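5-oxopent-3-ene-1,2,5-tricarboxylate decarboxylase (Exiguobacterium antarcticum B7, PDB 6IYM) is a magnesium-binding protein of the fumarylacetoacetate hydrolase family, whose chain folds mainly into beta sheets. Local coordinates at residues Phe190-Asn202 and Leu255-Ile268. Sequence-based numbering, arbitrary orientation.
Sequences FDPADVLVETRVN and LQDGDVIDVSIEGI. Unlike the reference sequence in segment 255-268: Val260 (reference Ile), Ile261 (reference Val).
The carbonyl O of Leu196 is gripped twice: Glu266 N donates to it at 3.2 Å, lying in the carbonyl plane, and a water donates to it as well, bridging on to Ser264 OG. This bond lies at the Leu196/Glu266 end of an antiparallel ladder between strands 196-201 and 260-265, neighbours in a mixed sheet of the fumarylacetoacetate hydrolase fold, their axes at 166°. Further along strand 196-201 come two hydrogen-bonded pairs, Glu198 with Ser264 and Arg200 with Asp262, each joined by a reciprocal pair of backbone bonds. Arg200 N is the odd one, reaching Asp262 O at 2.8 Å from above the carbonyl plane.

The side chains of the non-hydrogen-bonded pairs make the buried face, packed against strands 121-131 and 147-158. Val197 CG2 lies beside Ile265 CD1. Diagonally, between neighbouring pairs, Thr199 CG2 sits 3.8 Å from Ile261 CG2, the two side chains pointing the same way; the Thr199 hydroxyl bonds to Gln207. Past the ladder, Phe190 has CG anti to its backbone N (chi1 -168°), which brings CE1 to 3.6 Å from Ile268 CG1 while Glu266 O stands at the ring edge.

The other face carries Glu198, Arg200, Asp262 and Ser264; Glu198 OE1 bonds with Ser208 OG, and Asp262 OD1 with His270 ND1. Glu266 CG lies between its backbone N and carbonyl carbon (chi1 83°), and from there the extended chain carries the carboxylate alongside Leu196, whose N makes a weak bond to OE2.

At the far end Asn202 closes the ladder with three bonds. Its N donates to Val260 O, and its OD1 accepts from Val260 N at 2.9 Å. The third is nearly straight: Asn202 ND2 donates to Asp259 OD1 at 3.1 Å, with the oxygen in the amide plane but the nitrogen 70° out of the carboxylate plane, while Asp259 OD2 takes Gln256 N.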
loop_
_atom_site.group_PDB
_atom_site.type_symbol
_atom_site.label_atom_id
_atom_site.label_comp_id
_atom_site.label_asym_id
_atom_site.label_seq_id
_atom_site.Cartn_x
_atom_site.Cartn_y
_atom_site.Cartn_z
ATOM N N PHE A 190 -13.889 -6.430 -22.957
ATOM C CA PHE A 190 -13.237 -5.096 -22.978
ATOM C C PHE A 190 -11.825 -5.204 -23.539
ATOM O O PHE A 190 -11.050 -5.939 -22.921
ATOM C CB PHE A 190 -13.202 -4.521 -21.563
ATOM C CG PHE A 190 -12.834 -3.066 -21.511
ATOM C CD1 PHE A 190 -13.802 -2.086 -21.694
ATOM C CD2 PHE A 190 -11.516 -2.683 -21.385
ATOM C CE1 PHE A 190 -13.450 -0.745 -21.662
ATOM C CE2 PHE A 190 -11.161 -1.342 -21.351
ATOM C CZ PHE A 190 -12.133 -0.373 -21.482
ATOM N N ASP A 191 -11.532 -4.492 -24.639
ATOM C CA ASP A 191 -10.174 -4.358 -25.232
ATOM C C ASP A 191 -9.661 -2.967 -24.874
ATOM O O ASP A 191 -10.255 -1.966 -25.256
ATOM C CB ASP A 191 -10.196 -4.600 -26.748
ATOM C CG ASP A 191 -8.838 -4.619 -27.453
ATOM O OD1 ASP A 191 -7.854 -4.088 -26.902
ATOM O OD2 ASP A 191 -8.775 -5.164 -28.572
ATOM N N PRO A 192 -8.575 -2.851 -24.087
ATOM C CA PRO A 192 -8.000 -1.543 -23.760
ATOM C C PRO A 192 -7.088 -0.879 -24.811
ATOM O O PRO A 192 -6.469 0.153 -24.481
ATOM C CB PRO A 192 -7.194 -1.904 -22.498
ATOM C CG PRO A 192 -6.705 -3.294 -22.769
ATOM C CD PRO A 192 -7.891 -3.968 -23.412
ATOM N N ALA A 193 -6.988 -1.439 -26.025
ATOM C CA ALA A 193 -6.107 -0.927 -27.116
ATOM C C ALA A 193 -6.413 0.541 -27.439
ATOM O O ALA A 193 -5.448 1.337 -27.631
ATOM C CB ALA A 193 -6.272 -1.754 -28.367
ATOM N N ASP A 194 -7.694 0.899 -27.519
ATOM C CA ASP A 194 -8.108 2.219 -28.092
ATOM C C ASP A 194 -9.451 2.641 -27.497
ATOM O O ASP A 194 -10.474 2.657 -28.232
ATOM C CB ASP A 194 -8.130 2.162 -29.628
ATOM C CG ASP A 194 -8.482 3.454 -30.353
ATOM O OD1 ASP A 194 -8.482 4.531 -29.721
ATOM O OD2 ASP A 194 -8.796 3.367 -31.557
ATOM N N VAL A 195 -9.446 2.957 -26.201
ATOM C CA VAL A 195 -10.650 3.457 -25.498
ATOM C C VAL A 195 -10.359 4.899 -25.085
ATOM O O VAL A 195 -9.189 5.220 -24.748
ATOM C CB VAL A 195 -11.087 2.564 -24.320
ATOM C CG1 VAL A 195 -11.267 1.122 -24.774
ATOM C CG2 VAL A 195 -10.138 2.638 -23.142
ATOM N N LEU A 196 -11.407 5.711 -25.109
ATOM C CA LEU A 196 -11.352 7.165 -24.834
ATOM C C LEU A 196 -11.531 7.387 -23.334
ATOM O O LEU A 196 -12.526 6.888 -22.775
ATOM C CB LEU A 196 -12.437 7.869 -25.650
ATOM C CG LEU A 196 -12.371 9.390 -25.607
ATOM C CD1 LEU A 196 -11.018 9.893 -26.073
ATOM C CD2 LEU A 196 -13.488 9.991 -26.437
ATOM N N VAL A 197 -10.540 8.039 -22.720
ATOM C CA VAL A 197 -10.563 8.486 -21.304
ATOM C C VAL A 197 -10.788 10.007 -21.325
ATOM O O VAL A 197 -9.922 10.743 -21.818
ATOM C CB VAL A 197 -9.269 8.091 -20.559
ATOM C CG1 VAL A 197 -9.302 8.540 -19.102
ATOM C CG2 VAL A 197 -8.991 6.581 -20.640
ATOM N N GLU A 198 -11.884 10.480 -20.745
ATOM C CA GLU A 198 -12.181 11.932 -20.679
ATOM C C GLU A 198 -12.466 12.339 -19.235
ATOM O O GLU A 198 -13.090 11.548 -18.447
ATOM C CB GLU A 198 -13.392 12.325 -21.524
ATOM C CG GLU A 198 -13.352 11.873 -22.968
ATOM C CD GLU A 198 -14.307 12.661 -23.868
ATOM O OE1 GLU A 198 -13.848 13.260 -24.879
ATOM O OE2 GLU A 198 -15.502 12.710 -23.537
ATOM N N THR A 199 -12.088 13.576 -18.932
ATOM C CA THR A 199 -12.454 14.268 -17.682
ATOM C C THR A 199 -13.125 15.604 -17.985
ATOM O O THR A 199 -12.558 16.405 -18.749
ATOM C CB THR A 199 -11.219 14.437 -16.811
ATOM O OG1 THR A 199 -10.652 13.134 -16.799
ATOM C CG2 THR A 199 -11.556 14.924 -15.423
ATOM N N ARG A 200 -14.273 15.828 -17.375
ATOM C CA ARG A 200 -14.940 17.154 -17.339
ATOM C C ARG A 200 -14.856 17.694 -15.914
ATOM O O ARG A 200 -14.966 16.886 -14.965
ATOM C CB ARG A 200 -16.380 17.053 -17.833
ATOM C CG ARG A 200 -16.461 16.783 -19.324
ATOM C CD ARG A 200 -17.859 16.620 -19.864
ATOM N NE ARG A 200 -17.719 16.298 -21.275
ATOM C CZ ARG A 200 -17.650 17.172 -22.265
ATOM N NH1 ARG A 200 -17.747 18.467 -22.022
ATOM N NH2 ARG A 200 -17.475 16.743 -23.504
ATOM N N VAL A 201 -14.586 18.989 -15.793
ATOM C CA VAL A 201 -14.686 19.746 -14.517
ATOM C C VAL A 201 -15.782 20.792 -14.719
ATOM O O VAL A 201 -15.674 21.592 -15.674
ATOM C CB VAL A 201 -13.328 20.352 -14.102
ATOM C CG1 VAL A 201 -13.451 21.284 -12.893
ATOM C CG2 VAL A 201 -12.303 19.249 -13.839
ATOM N N ASN A 202 -16.827 20.722 -13.906
ATOM C CA ASN A 202 -18.026 21.588 -14.033
ATOM C C ASN A 202 -18.511 21.582 -15.478
ATOM O O ASN A 202 -18.959 22.632 -15.932
ATOM C CB ASN A 202 -17.681 23.004 -13.577
ATOM C CG ASN A 202 -17.199 22.958 -12.153
ATOM O OD1 ASN A 202 -17.722 22.143 -11.391
ATOM N ND2 ASN A 202 -16.228 23.801 -11.800
ATOM N N LEU A 255 -8.547 22.657 -8.148
ATOM C CA LEU A 255 -9.924 22.286 -7.756
ATOM C C LEU A 255 -10.288 23.053 -6.490
ATOM O O LEU A 255 -9.424 23.229 -5.620
ATOM C CB LEU A 255 -9.997 20.773 -7.509
ATOM C CG LEU A 255 -9.930 19.908 -8.771
ATOM C CD1 LEU A 255 -9.671 18.431 -8.453
ATOM C CD2 LEU A 255 -11.195 20.076 -9.578
ATOM N N GLN A 256 -11.536 23.487 -6.408
ATOM C CA GLN A 256 -12.050 24.283 -5.274
ATOM C C GLN A 256 -13.297 23.574 -4.765
ATOM O O GLN A 256 -13.875 22.747 -5.519
ATOM C CB GLN A 256 -12.332 25.731 -5.707
ATOM C CG GLN A 256 -11.140 26.469 -6.309
ATOM C CD GLN A 256 -9.907 26.482 -5.431
ATOM O OE1 GLN A 256 -9.967 26.409 -4.201
ATOM N NE2 GLN A 256 -8.753 26.566 -6.068
ATOM N N ASP A 257 -13.711 23.917 -3.549
ATOM C CA ASP A 257 -15.000 23.504 -2.945
ATOM C C ASP A 257 -16.110 23.781 -3.961
ATOM O O ASP A 257 -16.131 24.904 -4.489
ATOM C CB ASP A 257 -15.240 24.270 -1.644
ATOM C CG ASP A 257 -16.593 23.999 -1.027
ATOM O OD1 ASP A 257 -16.884 22.821 -0.718
ATOM O OD2 ASP A 257 -17.359 24.965 -0.892
ATOM N N GLY A 258 -16.953 22.783 -4.243
ATOM C CA GLY A 258 -18.065 22.860 -5.212
ATOM C C GLY A 258 -17.743 22.258 -6.574
ATOM O O GLY A 258 -18.685 21.903 -7.289
ATOM N N ASP A 259 -16.472 22.120 -6.940
ATOM C CA ASP A 259 -16.090 21.626 -8.283
ATOM C C ASP A 259 -16.572 20.185 -8.483
ATOM O O ASP A 259 -16.359 19.370 -7.572
ATOM C CB ASP A 259 -14.591 21.754 -8.490
ATOM C CG ASP A 259 -14.161 23.174 -8.792
ATOM O OD1 ASP A 259 -15.067 24.022 -8.932
ATOM O OD2 ASP A 259 -12.926 23.408 -8.929
ATOM N N VAL A 260 -17.224 19.907 -9.620
ATOM C CA VAL A 260 -17.741 18.561 -9.987
ATOM C C VAL A 260 -16.831 17.966 -11.056
ATOM O O VAL A 260 -16.671 18.594 -12.121
ATOM C CB VAL A 260 -19.183 18.628 -10.477
ATOM C CG1 VAL A 260 -19.679 17.271 -10.938
ATOM C CG2 VAL A 260 -20.089 19.215 -9.416
ATOM N N ILE A 261 -16.255 16.803 -10.764
ATOM C CA ILE A 261 -15.292 16.112 -11.679
ATOM C C ILE A 261 -16.020 14.898 -12.245
ATOM O O ILE A 261 -16.566 14.130 -11.433
ATOM C CB ILE A 261 -14.008 15.715 -10.941
ATOM C CG1 ILE A 261 -13.480 16.851 -10.053
ATOM C CG2 ILE A 261 -12.946 15.255 -11.934
ATOM C CD1 ILE A 261 -12.754 16.347 -8.828
ATOM N N ASP A 262 -16.082 14.784 -13.574
ATOM C CA ASP A 262 -16.704 13.645 -14.304
ATOM C C ASP A 262 -15.656 12.961 -15.208
ATOM O O ASP A 262 -15.391 13.462 -16.337
ATOM C CB ASP A 262 -17.903 14.158 -15.092
ATOM C CG ASP A 262 -18.625 13.115 -15.927
ATOM O OD1 ASP A 262 -18.645 11.924 -15.526
ATOM O OD2 ASP A 262 -19.169 13.515 -16.988
ATOM N N VAL A 263 -15.132 11.822 -14.762
ATOM C CA VAL A 263 -14.213 10.940 -15.538
ATOM C C VAL A 263 -15.080 9.876 -16.224
ATOM O O VAL A 263 -15.964 9.276 -15.587
ATOM C CB VAL A 263 -13.151 10.295 -14.623
ATOM C CG1 VAL A 263 -12.149 9.446 -15.396
ATOM C CG2 VAL A 263 -12.428 11.320 -13.749
ATOM N N SER A 264 -14.861 9.645 -17.496
ATOM C CA SER A 264 -15.577 8.594 -18.242
ATOM C C SER A 264 -14.558 7.819 -19.061
ATOM O O SER A 264 -13.519 8.411 -19.474
ATOM C CB SER A 264 -16.668 9.173 -19.101
ATOM O OG SER A 264 -16.100 9.930 -20.145
ATOM N N ILE A 265 -14.853 6.544 -19.263
ATOM C CA ILE A 265 -14.056 5.624 -20.113
ATOM C C ILE A 265 -15.069 4.861 -20.941
ATOM O O ILE A 265 -15.980 4.286 -20.336
ATOM C CB ILE A 265 -13.191 4.688 -19.261
ATOM C CG1 ILE A 265 -12.290 5.506 -18.323
ATOM C CG2 ILE A 265 -12.419 3.737 -20.176
ATOM C CD1 ILE A 265 -11.158 4.718 -17.675
ATOM N N GLU A 266 -14.964 4.923 -22.262
ATOM C CA GLU A 266 -16.003 4.339 -23.134
ATOM C C GLU A 266 -15.958 2.828 -22.897
ATOM O O GLU A 266 -14.866 2.285 -22.764
ATOM C CB GLU A 266 -15.857 4.842 -24.582
ATOM C CG GLU A 266 -14.856 4.115 -25.449
ATOM C CD GLU A 266 -14.449 4.850 -26.724
ATOM O OE1 GLU A 266 -15.171 5.792 -27.163
ATOM O OE2 GLU A 266 -13.390 4.491 -27.281
ATOM N N GLY A 267 -17.131 2.219 -22.706
ATOM C CA GLY A 267 -17.288 0.788 -22.392
ATOM C C GLY A 267 -17.450 0.555 -20.909
ATOM O O GLY A 267 -17.942 -0.507 -20.568
ATOM N N ILE A 268 -17.057 1.506 -20.044
ATOM C CA ILE A 268 -17.137 1.329 -18.563
ATOM C C ILE A 268 -18.227 2.239 -17.979
ATOM O O ILE A 268 -19.150 1.745 -17.267
ATOM C CB ILE A 268 -15.762 1.573 -17.928
ATOM C CG1 ILE A 268 -14.649 0.867 -18.713
ATOM C CG2 ILE A 268 -15.795 1.182 -16.459
ATOM C CD1 ILE A 268 -13.399 0.618 -17.921
HETATM O O HOH W 1 -14.666 8.412 -22.295
#